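Local coordinates for protein ORC2 (Aeropyrum pernix, PDB 1W5T) that binds DNA and, as an ATP-binding AAA+ protein of the Cdc6/Orc1 type, takes part in regulating archaeal DNA replication, at residues N93-P98 / F147-S152; H138-I143 / N178-L183; P239-L244 / L281-V286; E310-R315 / T343-K348. All coordinates share one frame; numbering follows the deposited sequence.

Contact 1. Residues N93-P98 / F147-S152; sequences NAFNAP and FQSMLS
Ser-149 meets Ala-94 and Phe-95 with both of its side-chain atoms. Its CB lies against the Phe-95 ring, 3.7 Å from CD1 and nearly as close to CE1, and the approach is oblique. At the tip, OG sits 3.2 Å from the carbonyl O of Ala-94 and beside the methyl of that alanine. The first torsion (chi1 82°) holds OG between the backbone N and the carbonyl carbon, and its hydrogen bond is made to the backbone O of Glu-146, three residues earlier. A serine suits this spot because it puts only CB and OG between the Phe-95 ring and Ala-94.

One residue on, Met-150 CG touches Ala-94 CB at 3.5 Å, and SD follows at 3.8 Å from the same methyl. The small methyl of Ala-94 points at the helix and lets both Ser-149 OG and Met-150 CG reach it. The loop is tightened by an Asx turn: Asn-93 OD1 accepts from Phe-95 N at 3.1 Å.

Phe-95 CZ also nears Gln-148 NE2, but the amide is gripped by others, NE2 by Glu-146 OE2 and OE1 by Ser-187 N. Gln-148 thereby links the residues that directly follow strands 139-145 and 180-186, about 7 Å from the side chain of the ATP-binding Lys-65. The preceding Asp-145 and Glu-146 fit the Walker B pattern of AAA+ ATPases. A backbone bond between Ala-94 and Asp-145 joins 93-98 to strand 139-145. The short, weakly bonded helix 148-151 is flanked by helices 100-111 and 158-165, which Met-150 touches, and by helix 190-198 beside Leu-151.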
loop_
_atom_site.group_PDB
_atom_site.type_symbol
_atom_site.label_atom_id
_atom_site.label_comp_id
_atom_site.label_asym_id
_atom_site.label_seq_id
_atom_site.Cartn_x
_atom_site.Cartn_y
_atom_site.Cartn_z
ATOM N N ASN A 93 12.203 -0.250 -3.197
ATOM C CA ASN A 93 11.432 0.273 -2.097
ATOM C C ASN A 93 12.091 1.568 -1.576
ATOM O O ASN A 93 13.175 1.524 -0.987
ATOM C CB ASN A 93 11.363 -0.743 -0.970
ATOM C CG ASN A 93 10.375 -0.331 0.100
ATOM O OD1 ASN A 93 10.222 0.870 0.379
ATOM N ND2 ASN A 93 9.652 -1.308 0.663
ATOM N N ALA A 94 11.417 2.696 -1.770
ATOM C CA ALA A 94 12.025 4.001 -1.559
ATOM C C ALA A 94 12.159 4.420 -0.093
ATOM O O ALA A 94 12.810 5.418 0.206
ATOM C CB ALA A 94 11.287 5.049 -2.343
ATOM N N PHE A 95 11.542 3.661 0.814
ATOM C CA PHE A 95 11.867 3.724 2.243
ATOM C C PHE A 95 13.354 3.404 2.476
ATOM O O PHE A 95 14.018 3.973 3.375
ATOM C CB PHE A 95 11.077 2.656 3.010
ATOM C CG PHE A 95 9.795 3.136 3.614
ATOM C CD1 PHE A 95 9.479 4.488 3.653
ATOM C CD2 PHE A 95 8.887 2.210 4.141
ATOM C CE1 PHE A 95 8.266 4.924 4.213
ATOM C CE2 PHE A 95 7.665 2.626 4.721
ATOM C CZ PHE A 95 7.353 3.991 4.756
ATOM N N ASN A 96 13.857 2.472 1.663
ATOM C CA ASN A 96 15.195 1.902 1.793
ATOM C C ASN A 96 16.298 2.715 1.073
ATOM O O ASN A 96 17.410 2.189 0.858
ATOM C CB ASN A 96 15.180 0.431 1.308
ATOM C CG ASN A 96 14.386 -0.506 2.246
ATOM O OD1 ASN A 96 14.950 -1.427 2.839
ATOM N ND2 ASN A 96 13.069 -0.277 2.365
ATOM N N ALA A 97 15.996 3.998 0.767
ATOM C CA ALA A 97 16.822 4.882 -0.079
ATOM C C ALA A 97 16.593 6.403 0.106
ATOM O O ALA A 97 15.733 6.968 -0.560
ATOM C CB ALA A 97 16.608 4.510 -1.555
ATOM N N PRO A 98 17.371 7.059 0.977
ATOM C CA PRO A 98 17.288 8.526 1.180
ATOM C C PRO A 98 17.331 9.430 -0.062
ATOM O O PRO A 98 16.534 10.361 -0.106
ATOM C CB PRO A 98 18.516 8.841 2.064
ATOM C CG PRO A 98 19.364 7.582 2.007
ATOM C CD PRO A 98 18.359 6.448 1.890
ATOM N N PHE A 147 6.397 5.163 -2.952
ATOM C CA PHE A 147 6.773 6.344 -3.708
ATOM C C PHE A 147 6.535 7.600 -2.888
ATOM O O PHE A 147 7.326 8.550 -2.959
ATOM C CB PHE A 147 6.018 6.415 -5.055
ATOM C CG PHE A 147 6.424 7.584 -5.907
ATOM C CD1 PHE A 147 7.702 7.638 -6.491
ATOM C CD2 PHE A 147 5.549 8.638 -6.113
ATOM C CE1 PHE A 147 8.073 8.710 -7.270
ATOM C CE2 PHE A 147 5.912 9.728 -6.895
ATOM C CZ PHE A 147 7.164 9.771 -7.477
ATOM N N GLN A 148 5.468 7.592 -2.079
ATOM C CA GLN A 148 5.152 8.742 -1.240
ATOM C C GLN A 148 6.349 9.178 -0.400
ATOM O O GLN A 148 6.495 10.357 -0.173
ATOM C CB GLN A 148 3.914 8.512 -0.370
ATOM C CG GLN A 148 4.147 7.679 0.885
ATOM C CD GLN A 148 4.440 6.223 0.584
ATOM O OE1 GLN A 148 4.220 5.718 -0.542
ATOM N NE2 GLN A 148 4.909 5.528 1.596
ATOM N N SER A 149 7.209 8.249 0.031
ATOM C CA SER A 149 8.430 8.633 0.756
ATOM C C SER A 149 9.466 9.367 -0.110
ATOM O O SER A 149 10.344 10.090 0.377
ATOM C CB SER A 149 9.067 7.457 1.501
ATOM O OG SER A 149 9.854 6.661 0.644
ATOM N N MET A 150 9.362 9.192 -1.415
ATOM C CA MET A 150 10.214 9.947 -2.304
ATOM C C MET A 150 9.718 11.368 -2.415
ATOM O O MET A 150 10.465 12.214 -2.854
ATOM C CB MET A 150 10.255 9.303 -3.673
ATOM C CG MET A 150 11.285 8.216 -3.790
ATOM S SD MET A 150 11.158 7.400 -5.384
ATOM C CE MET A 150 11.723 8.643 -6.456
ATOM N N LEU A 151 8.464 11.638 -2.024
ATOM C CA LEU A 151 7.885 12.996 -2.101
ATOM C C LEU A 151 8.065 13.813 -0.817
ATOM O O LEU A 151 8.147 15.039 -0.871
ATOM C CB LEU A 151 6.393 12.949 -2.493
ATOM C CG LEU A 151 6.077 12.269 -3.825
ATOM C CD1 LEU A 151 4.587 11.920 -3.912
ATOM C CD2 LEU A 151 6.572 13.094 -5.035
ATOM N N SER A 152 8.090 13.139 0.339
ATOM C CA SER A 152 8.354 13.803 1.616
ATOM C C SER A 152 9.776 13.424 2.038
ATOM O O SER A 152 9.994 12.541 2.882
ATOM C CB SER A 152 7.324 13.431 2.688
ATOM O OG SER A 152 7.223 12.033 2.847
#

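Contact 2. Residues H138-I143 / N178-L183; sequences HYLLVI and NRIGFL
Val-142 and Phe-182 lie side by side and point the same way, with Val-142 CB 3.8 Å from ring atom CD2. Val-142 CG2 turns to the other neighbour on that face, Ile-180, meeting its CG2 at 4.0 Å. Branched and aromatic side chains suit a strand pair whose faces are both buried. On the face of Leu-141 and Ile-143, Leu-141 CD1 settles 3.6 Å from Gly-181 O, over backbone where glycine offers no side chain to compete.

Between the two faces, four backbone hydrogen bonds join the parallel strands. Gly-181 N gives to Leu-140 O, and the bond from Val-142 N to Gly-181 O, 3.0 Å long, is almost straight at 175°. The strands are neighbours in the five-stranded parallel sheet of the AAA+ P-loop core, ordered 87-93, 139-145, 180-186, 51-56, 206-212. Helix 65-82, which follows the P-loop, packs on Leu-141, Ile-143 and Leu-183; Leu-133 of helix 122-136 touches Leu-140 and Ile-180.

Toward the start of the strands, Arg-179 extends from CG to NE, its CD 3.2 Å from His-138 O. Arg-179 NH1 comes over one face of the Tyr-139 ring, offset toward the rim, 3.6 Å from Tyr-139 CZ. The cation-pi attraction is at most weak, with Arg-179 CZ 5.0 Å from the ring centroid. What positions the guanidinium is polar: NH2 forms a salt bridge with Asp-175, and NH1 bonds Asn-137 OD1.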
loop_
_atom_site.group_PDB
_atom_site.type_symbol
_atom_site.label_atom_id
_atom_site.label_comp_id
_atom_site.label_asym_id
_atom_site.label_seq_id
_atom_site.Cartn_x
_atom_site.Cartn_y
_atom_site.Cartn_z
ATOM N N HIS A 138 17.863 -3.678 -24.696
ATOM C CA HIS A 138 16.980 -4.061 -23.634
ATOM C C HIS A 138 16.012 -2.897 -23.268
ATOM O O HIS A 138 16.287 -1.701 -23.493
ATOM C CB HIS A 138 17.820 -4.414 -22.395
ATOM C CG HIS A 138 18.567 -5.697 -22.477
ATOM N ND1 HIS A 138 19.473 -6.085 -21.505
ATOM C CD2 HIS A 138 18.571 -6.683 -23.406
ATOM C CE1 HIS A 138 19.979 -7.267 -21.818
ATOM N NE2 HIS A 138 19.442 -7.660 -22.968
ATOM N N TYR A 139 14.896 -3.240 -22.649
ATOM C CA TYR A 139 14.007 -2.248 -22.042
ATOM C C TYR A 139 13.978 -2.454 -20.500
ATOM O O TYR A 139 14.261 -3.549 -20.008
ATOM C CB TYR A 139 12.635 -2.424 -22.640
ATOM C CG TYR A 139 12.666 -2.298 -24.140
ATOM C CD1 TYR A 139 12.987 -3.405 -24.980
ATOM C CD2 TYR A 139 12.410 -1.080 -24.730
ATOM C CE1 TYR A 139 13.033 -3.249 -26.382
ATOM C CE2 TYR A 139 12.440 -0.917 -26.104
ATOM C CZ TYR A 139 12.735 -1.980 -26.921
ATOM O OH TYR A 139 12.726 -1.732 -28.285
ATOM N N LEU A 140 13.681 -1.404 -19.745
ATOM C CA LEU A 140 13.719 -1.489 -18.289
ATOM C C LEU A 140 12.434 -0.919 -17.728
ATOM O O LEU A 140 12.101 0.230 -17.949
ATOM C CB LEU A 140 14.933 -0.737 -17.737
ATOM C CG LEU A 140 15.165 -0.580 -16.219
ATOM C CD1 LEU A 140 15.639 -1.891 -15.525
ATOM C CD2 LEU A 140 16.115 0.565 -15.929
ATOM N N LEU A 141 11.702 -1.740 -17.011
ATOM C CA LEU A 141 10.513 -1.287 -16.331
ATOM C C LEU A 141 10.824 -1.250 -14.814
ATOM O O LEU A 141 11.177 -2.265 -14.193
ATOM C CB LEU A 141 9.340 -2.166 -16.714
ATOM C CG LEU A 141 7.924 -1.932 -16.213
ATOM C CD1 LEU A 141 7.621 -0.455 -16.034
ATOM C CD2 LEU A 141 6.972 -2.548 -17.173
ATOM N N VAL A 142 10.767 -0.030 -14.272
ATOM C CA VAL A 142 11.155 0.242 -12.909
ATOM C C VAL A 142 9.929 0.380 -11.979
ATOM O O VAL A 142 9.071 1.233 -12.204
ATOM C CB VAL A 142 12.016 1.554 -12.831
ATOM C CG1 VAL A 142 12.542 1.768 -11.380
ATOM C CG2 VAL A 142 13.185 1.518 -13.832
ATOM N N ILE A 143 9.833 -0.459 -10.959
ATOM C CA ILE A 143 8.839 -0.219 -9.896
ATOM C C ILE A 143 9.490 0.634 -8.800
ATOM O O ILE A 143 10.502 0.221 -8.234
ATOM C CB ILE A 143 8.329 -1.538 -9.232
ATOM C CG1 ILE A 143 7.806 -2.540 -10.280
ATOM C CG2 ILE A 143 7.283 -1.224 -8.110
ATOM C CD1 ILE A 143 7.529 -3.937 -9.743
ATOM N N ASN A 178 13.037 5.152 -26.683
ATOM C CA ASN A 178 12.742 5.246 -25.243
ATOM C C ASN A 178 12.728 3.848 -24.615
ATOM O O ASN A 178 11.951 2.978 -25.061
ATOM C CB ASN A 178 11.378 5.896 -25.036
ATOM C CG ASN A 178 11.301 7.333 -25.603
ATOM O OD1 ASN A 178 12.315 7.981 -25.860
ATOM N ND2 ASN A 178 10.098 7.817 -25.794
ATOM N N ARG A 179 13.535 3.622 -23.575
ATOM C CA ARG A 179 13.677 2.256 -23.047
ATOM C C ARG A 179 13.461 2.102 -21.552
ATOM O O ARG A 179 13.855 1.087 -20.984
ATOM C CB ARG A 179 15.058 1.690 -23.402
ATOM C CG ARG A 179 15.459 1.855 -24.845
ATOM C CD ARG A 179 16.680 1.044 -25.162
ATOM N NE ARG A 179 17.002 1.063 -26.564
ATOM C CZ ARG A 179 16.779 0.112 -27.433
ATOM N NH1 ARG A 179 16.199 -1.055 -27.119
ATOM N NH2 ARG A 179 17.166 0.355 -28.680
ATOM N N ILE A 180 12.845 3.095 -20.920
ATOM C CA ILE A 180 12.599 3.064 -19.467
ATOM C C ILE A 180 11.170 3.497 -19.169
ATOM O O ILE A 180 10.764 4.598 -19.558
ATOM C CB ILE A 180 13.553 4.000 -18.680
ATOM C CG1 ILE A 180 15.018 3.717 -18.991
ATOM C CG2 ILE A 180 13.367 3.771 -17.170
ATOM C CD1 ILE A 180 15.921 4.678 -18.315
ATOM N N GLY A 181 10.407 2.643 -18.497
ATOM C CA GLY A 181 9.104 3.038 -18.002
ATOM C C GLY A 181 9.037 2.865 -16.498
ATOM O O GLY A 181 9.942 2.306 -15.889
ATOM N N PHE A 182 7.943 3.322 -15.901
ATOM C CA PHE A 182 7.820 3.389 -14.461
ATOM C C PHE A 182 6.485 2.946 -13.969
ATOM O O PHE A 182 5.481 3.233 -14.571
ATOM C CB PHE A 182 8.030 4.817 -13.985
ATOM C CG PHE A 182 9.431 5.283 -14.118
ATOM C CD1 PHE A 182 9.798 6.056 -15.184
ATOM C CD2 PHE A 182 10.384 4.957 -13.162
ATOM C CE1 PHE A 182 11.090 6.521 -15.308
ATOM C CE2 PHE A 182 11.705 5.391 -13.310
ATOM C CZ PHE A 182 12.042 6.182 -14.386
ATOM N N LEU A 183 6.494 2.243 -12.851
ATOM C CA LEU A 183 5.285 1.905 -12.149
ATOM C C LEU A 183 5.527 2.420 -10.740
ATOM O O LEU A 183 6.379 1.888 -10.019
ATOM C CB LEU A 183 5.109 0.400 -12.141
ATOM C CG LEU A 183 3.686 -0.143 -12.195
ATOM C CD1 LEU A 183 3.579 -1.518 -11.622
ATOM C CD2 LEU A 183 2.568 0.762 -11.691
#

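Contact 3. Residues P239-L244 / L281-V286; sequences PRHLEL and LSEDLV
His-241 and Glu-283 bring the two backbones closest, with 5.9 Å between their CA atoms. The first turn of helix 239-249 there faces the start of helix 283-292, for which Ser-282 takes the N-cap position. The contact joins two helices of the all-helical lid region of this AAA+ ATPase, with helix 259-275 packed against Leu-281 and Val-286.

The flat imidazole of His-241 lies with one face on Leu-281 and its edge toward the backbone at the start of helix 283-292. Leu-281 CB sits over the centre of that face, a CH-pi contact 3.8 Å from the centroid, while the amide N of Glu-283 lies at the ring edge. ND1 is buried here with no partner in the model.

Nearer solvent, Arg-240 and Glu-283 cross at about a right angle and form a salt bridge, NH1 to OE1 at 2.9 Å. Glu-283 OE1 accepts with its anti lone pair and itself sits 26° out of the Arg-240 guanidinium plane. Glu-238 and Arg-287 extend this into a charge network. Leu-244 CD1 rests on the aliphatic CB of Glu-283, and Leu-244 CB meets Val-286 CG1 at 3.7 Å. The same Val-286 CG1 presses to 3.2 Å from the backbone O of His-241.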
loop_
_atom_site.group_PDB
_atom_site.type_symbol
_atom_site.label_atom_id
_atom_site.label_comp_id
_atom_site.label_asym_id
_atom_site.label_seq_id
_atom_site.Cartn_x
_atom_site.Cartn_y
_atom_site.Cartn_z
ATOM N N PRO A 239 -12.650 -26.105 2.233
ATOM C CA PRO A 239 -13.225 -24.768 2.035
ATOM C C PRO A 239 -13.614 -24.032 3.302
ATOM O O PRO A 239 -13.243 -22.874 3.406
ATOM C CB PRO A 239 -14.475 -25.051 1.165
ATOM C CG PRO A 239 -13.964 -26.185 0.250
ATOM C CD PRO A 239 -13.142 -27.060 1.204
ATOM N N ARG A 240 -14.309 -24.685 4.233
ATOM C CA ARG A 240 -14.887 -24.020 5.407
ATOM C C ARG A 240 -13.839 -23.463 6.319
ATOM O O ARG A 240 -14.081 -22.428 6.965
ATOM C CB ARG A 240 -15.786 -24.946 6.225
ATOM C CG ARG A 240 -15.269 -26.353 6.383
ATOM C CD ARG A 240 -16.275 -27.233 7.083
ATOM N NE ARG A 240 -15.908 -28.622 7.012
ATOM C CZ ARG A 240 -15.198 -29.333 7.897
ATOM N NH1 ARG A 240 -14.723 -28.857 9.061
ATOM N NH2 ARG A 240 -14.992 -30.599 7.576
ATOM N N HIS A 241 -12.692 -24.155 6.382
ATOM C CA HIS A 241 -11.546 -23.706 7.144
ATOM C C HIS A 241 -11.187 -22.301 6.666
ATOM O O HIS A 241 -10.972 -21.413 7.467
ATOM C CB HIS A 241 -10.338 -24.621 6.926
ATOM C CG HIS A 241 -10.497 -26.021 7.443
ATOM N ND1 HIS A 241 -11.036 -26.319 8.679
ATOM C CD2 HIS A 241 -10.106 -27.204 6.916
ATOM C CE1 HIS A 241 -11.031 -27.627 8.855
ATOM N NE2 HIS A 241 -10.475 -28.184 7.800
ATOM N N LEU A 242 -11.111 -22.119 5.348
ATOM C CA LEU A 242 -10.720 -20.837 4.763
ATOM C C LEU A 242 -11.822 -19.771 4.926
ATOM O O LEU A 242 -11.530 -18.568 5.034
ATOM C CB LEU A 242 -10.398 -21.003 3.274
ATOM C CG LEU A 242 -9.486 -22.137 2.814
ATOM C CD1 LEU A 242 -9.371 -22.135 1.274
ATOM C CD2 LEU A 242 -8.119 -22.075 3.492
ATOM N N GLU A 243 -13.081 -20.213 4.931
ATOM C CA GLU A 243 -14.207 -19.299 5.083
ATOM C C GLU A 243 -14.165 -18.611 6.416
ATOM O O GLU A 243 -14.542 -17.446 6.521
ATOM C CB GLU A 243 -15.516 -20.045 5.038
ATOM C CG GLU A 243 -16.039 -20.270 3.660
ATOM C CD GLU A 243 -17.169 -21.282 3.661
ATOM O OE1 GLU A 243 -18.130 -21.091 4.477
ATOM O OE2 GLU A 243 -17.080 -22.242 2.835
ATOM N N LEU A 244 -13.723 -19.365 7.419
ATOM C CA LEU A 244 -13.579 -18.893 8.772
ATOM C C LEU A 244 -12.651 -17.685 8.864
ATOM O O LEU A 244 -12.781 -16.884 9.780
ATOM C CB LEU A 244 -13.074 -20.036 9.657
ATOM C CG LEU A 244 -14.142 -21.123 9.894
ATOM C CD1 LEU A 244 -13.546 -22.363 10.512
ATOM C CD2 LEU A 244 -15.397 -20.622 10.722
ATOM N N LEU A 281 -6.043 -29.563 9.117
ATOM C CA LEU A 281 -6.614 -28.482 9.898
ATOM C C LEU A 281 -7.870 -28.930 10.610
ATOM O O LEU A 281 -8.541 -29.900 10.216
ATOM C CB LEU A 281 -6.961 -27.287 9.029
ATOM C CG LEU A 281 -5.843 -26.553 8.322
ATOM C CD1 LEU A 281 -6.396 -25.495 7.363
ATOM C CD2 LEU A 281 -4.866 -25.947 9.319
ATOM N N SER A 282 -8.195 -28.197 11.668
ATOM C CA SER A 282 -9.523 -28.287 12.245
ATOM C C SER A 282 -10.049 -26.864 12.387
ATOM O O SER A 282 -9.258 -25.905 12.349
ATOM C CB SER A 282 -9.471 -29.029 13.585
ATOM O OG SER A 282 -8.852 -28.245 14.573
ATOM N N GLU A 283 -11.360 -26.710 12.524
ATOM C CA GLU A 283 -11.944 -25.411 12.730
ATOM C C GLU A 283 -11.449 -24.657 13.964
ATOM O O GLU A 283 -11.284 -23.423 13.918
ATOM C CB GLU A 283 -13.459 -25.550 12.772
ATOM C CG GLU A 283 -13.983 -26.300 11.565
ATOM C CD GLU A 283 -15.451 -26.137 11.393
ATOM O OE1 GLU A 283 -16.056 -26.802 10.527
ATOM O OE2 GLU A 283 -16.009 -25.353 12.141
ATOM N N ASP A 284 -11.239 -25.388 15.070
ATOM C CA ASP A 284 -10.697 -24.812 16.308
ATOM C C ASP A 284 -9.357 -24.114 16.077
ATOM O O ASP A 284 -9.134 -23.004 16.564
ATOM C CB ASP A 284 -10.566 -25.875 17.404
ATOM C CG ASP A 284 -11.939 -26.369 17.927
ATOM O OD1 ASP A 284 -11.970 -27.353 18.673
ATOM O OD2 ASP A 284 -13.040 -25.861 17.642
ATOM N N LEU A 285 -8.478 -24.769 15.326
ATOM C CA LEU A 285 -7.134 -24.251 15.081
ATOM C C LEU A 285 -7.186 -22.999 14.205
ATOM O O LEU A 285 -6.524 -22.030 14.478
ATOM C CB LEU A 285 -6.231 -25.344 14.477
ATOM C CG LEU A 285 -5.906 -26.459 15.506
ATOM C CD1 LEU A 285 -5.406 -27.739 14.837
ATOM C CD2 LEU A 285 -4.856 -25.995 16.600
ATOM N N VAL A 286 -8.031 -23.021 13.188
ATOM C CA VAL A 286 -8.231 -21.866 12.323
ATOM C C VAL A 286 -8.797 -20.721 13.141
ATOM O O VAL A 286 -8.253 -19.620 13.110
ATOM C CB VAL A 286 -9.138 -22.198 11.114
ATOM C CG1 VAL A 286 -9.530 -20.944 10.335
ATOM C CG2 VAL A 286 -8.417 -23.182 10.199
#

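Contact 4. Residues E310-R315 / T343-K348; sequences ELIILR and TMYNVK
Within the C-terminal winged-helix domain, Ile-312 of helix 308-322 packs on Tyr-345, the last residue of helix 330-345. The two side chains slide past each other in opposite directions. Ile-312 CG1 lies over one face of the phenol ring, offset toward the rim, in a CH-pi contact 3.8 Å from the centroid; its closest ring atom is CD1, at 3.5 Å. A branched aliphatic side chain suits this place because its CG2 and CD1 also border the ring, while CD1 reaches on to Val-347 CG2 at 4.2 Å. Asn-346, with positive phi (48°), which asparagine tolerates well, is the first residue to leave the helix, and Val-347 follows it.

Tyrosine suits its position because the ring face takes Ile-312 while the hydroxyl reaches the polar end at Arg-315 and Asp-400. The Arg-315 chain bends at chi2 (-134°), and its CD lies 3.4 Å from Tyr-345 OH. The guanidinium plane is tilted 64° from the ring, and Met-344 SD comes over one guanidinium face, 4.4 Å from Arg-315 NE. The charge is held by salt bridges from NH2 to Glu-319 and from NH1 to Asp-400, whose other oxygen makes a weak hydrogen bond with Tyr-345 OH.

Asp-400 belongs to the C-terminal helix 392-408, which also packs against Leu-311, Arg-315 and Tyr-345. Ile-313 packs on helix 352-364, and Tyr-337 of helix 330-345 also touches Ile-312 and Ile-313.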
loop_
_atom_site.group_PDB
_atom_site.type_symbol
_atom_site.label_atom_id
_atom_site.label_comp_id
_atom_site.label_asym_id
_atom_site.label_seq_id
_atom_site.Cartn_x
_atom_site.Cartn_y
_atom_site.Cartn_z
ATOM N N GLU A 310 -7.653 17.519 17.041
ATOM C CA GLU A 310 -8.091 16.361 16.259
ATOM C C GLU A 310 -8.058 15.093 17.094
ATOM O O GLU A 310 -8.982 14.305 17.047
ATOM C CB GLU A 310 -7.249 16.162 15.007
ATOM C CG GLU A 310 -6.562 17.419 14.525
ATOM C CD GLU A 310 -6.386 17.466 13.029
ATOM O OE1 GLU A 310 -5.338 17.959 12.606
ATOM O OE2 GLU A 310 -7.285 17.025 12.289
ATOM N N LEU A 311 -6.993 14.923 17.860
ATOM C CA LEU A 311 -6.783 13.745 18.683
ATOM C C LEU A 311 -7.867 13.617 19.774
ATOM O O LEU A 311 -8.343 12.519 20.070
ATOM C CB LEU A 311 -5.385 13.830 19.309
ATOM C CG LEU A 311 -4.118 13.126 18.798
ATOM C CD1 LEU A 311 -4.256 12.529 17.427
ATOM C CD2 LEU A 311 -2.883 14.048 18.863
ATOM N N ILE A 312 -8.247 14.746 20.376
ATOM C CA ILE A 312 -9.357 14.769 21.325
ATOM C C ILE A 312 -10.704 14.314 20.690
ATOM O O ILE A 312 -11.465 13.568 21.290
ATOM C CB ILE A 312 -9.481 16.168 22.027
ATOM C CG1 ILE A 312 -8.327 16.379 22.991
ATOM C CG2 ILE A 312 -10.749 16.266 22.840
ATOM C CD1 ILE A 312 -7.867 17.810 23.023
ATOM N N ILE A 313 -10.962 14.765 19.483
ATOM C CA ILE A 313 -12.171 14.420 18.746
ATOM C C ILE A 313 -12.170 12.962 18.300
ATOM O O ILE A 313 -13.199 12.243 18.450
ATOM C CB ILE A 313 -12.358 15.363 17.551
ATOM C CG1 ILE A 313 -12.413 16.821 18.056
ATOM C CG2 ILE A 313 -13.617 14.967 16.784
ATOM C CD1 ILE A 313 -12.158 17.921 16.950
ATOM N N LEU A 314 -11.025 12.516 17.790
ATOM C CA LEU A 314 -10.845 11.104 17.475
ATOM C C LEU A 314 -11.137 10.199 18.689
ATOM O O LEU A 314 -11.862 9.207 18.591
ATOM C CB LEU A 314 -9.449 10.826 16.899
ATOM C CG LEU A 314 -9.197 9.397 16.390
ATOM C CD1 LEU A 314 -10.282 8.995 15.399
ATOM C CD2 LEU A 314 -7.806 9.255 15.710
ATOM N N ARG A 315 -10.566 10.563 19.825
ATOM C CA ARG A 315 -10.786 9.836 21.063
ATOM C C ARG A 315 -12.272 9.732 21.411
ATOM O O ARG A 315 -12.767 8.661 21.743
ATOM C CB ARG A 315 -10.020 10.491 22.217
ATOM C CG ARG A 315 -9.837 9.546 23.386
ATOM C CD ARG A 315 -10.148 10.142 24.717
ATOM N NE ARG A 315 -9.463 9.424 25.793
ATOM C CZ ARG A 315 -10.068 8.604 26.658
ATOM N NH1 ARG A 315 -9.361 8.011 27.604
ATOM N NH2 ARG A 315 -11.380 8.375 26.590
ATOM N N THR A 343 -12.300 20.029 30.815
ATOM C CA THR A 343 -12.147 19.198 32.009
ATOM C C THR A 343 -11.038 18.135 31.928
ATOM O O THR A 343 -10.121 18.155 32.748
ATOM C CB THR A 343 -13.528 18.609 32.498
ATOM O OG1 THR A 343 -14.370 18.297 31.387
ATOM C CG2 THR A 343 -14.342 19.673 33.242
ATOM N N MET A 344 -11.096 17.235 30.946
ATOM C CA MET A 344 -10.074 16.185 30.812
ATOM C C MET A 344 -8.717 16.676 30.348
ATOM O O MET A 344 -7.706 16.116 30.754
ATOM C CB MET A 344 -10.530 15.049 29.894
ATOM C CG MET A 344 -9.957 13.674 30.292
ATOM S SD MET A 344 -10.058 12.377 29.015
ATOM C CE MET A 344 -11.794 12.670 28.381
ATOM N N TYR A 345 -8.682 17.707 29.506
ATOM C CA TYR A 345 -7.420 18.086 28.856
ATOM C C TYR A 345 -6.827 19.452 29.219
ATOM O O TYR A 345 -5.717 19.768 28.804
ATOM C CB TYR A 345 -7.531 17.936 27.319
ATOM C CG TYR A 345 -7.630 16.496 26.903
ATOM C CD1 TYR A 345 -8.835 15.963 26.457
ATOM C CD2 TYR A 345 -6.528 15.649 26.998
ATOM C CE1 TYR A 345 -8.929 14.638 26.113
ATOM C CE2 TYR A 345 -6.620 14.318 26.648
ATOM C CZ TYR A 345 -7.820 13.816 26.206
ATOM O OH TYR A 345 -7.924 12.473 25.849
ATOM N N ASN A 346 -7.575 20.251 29.978
ATOM C CA ASN A 346 -7.196 21.632 30.342
ATOM C C ASN A 346 -6.717 22.506 29.159
ATOM O O ASN A 346 -5.709 23.225 29.259
ATOM C CB ASN A 346 -6.203 21.675 31.533
ATOM C CG ASN A 346 -6.195 20.373 32.361
ATOM O OD1 ASN A 346 -5.170 19.678 32.423
ATOM N ND2 ASN A 346 -7.339 20.037 32.995
ATOM N N VAL A 347 -7.441 22.418 28.039
ATOM C CA VAL A 347 -7.251 23.305 26.890
ATOM C C VAL A 347 -8.607 23.924 26.539
ATOM O O VAL A 347 -9.658 23.266 26.697
ATOM C CB VAL A 347 -6.666 22.562 25.635
ATOM C CG1 VAL A 347 -5.198 22.189 25.835
ATOM C CG2 VAL A 347 -7.504 21.330 25.234
ATOM N N LYS A 348 -8.626 25.173 26.073
ATOM C CA LYS A 348 -9.928 25.753 25.712
ATOM C C LYS A 348 -10.434 25.215 24.338
ATOM O O LYS A 348 -9.645 25.098 23.382
ATOM C CB LYS A 348 -9.959 27.297 25.833
ATOM C CG LYS A 348 -8.991 28.041 24.931
ATOM C CD LYS A 348 -9.720 28.894 23.874
ATOM C CE LYS A 348 -8.731 29.545 22.889
ATOM N NZ LYS A 348 -8.963 29.143 21.459
#

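Contacts 1 and 2 both belong to the AAA+ core and alternate along the chain: 93-98, 138-143, 147-152, then 178-183. Their centres are 19 Å apart, and strand 139-145 is followed directly by helix 148-151, so the chain leaves the paired strands of contact 2 and enters contact 1 at the nucleotide-facing end of the sheet. Contact 3 follows in the helical lid, its centre about 39 Å from that of contact 1 and across the chain's centre. Contact 4 comes last, in the winged-helix domain, its nearest atoms about 17 Å from contact 1. Contacts 3 and 4, centres about 43 Å apart, touch neither each other nor the core contacts, so the four sample ATPase core, lid and winged-helix domain separately.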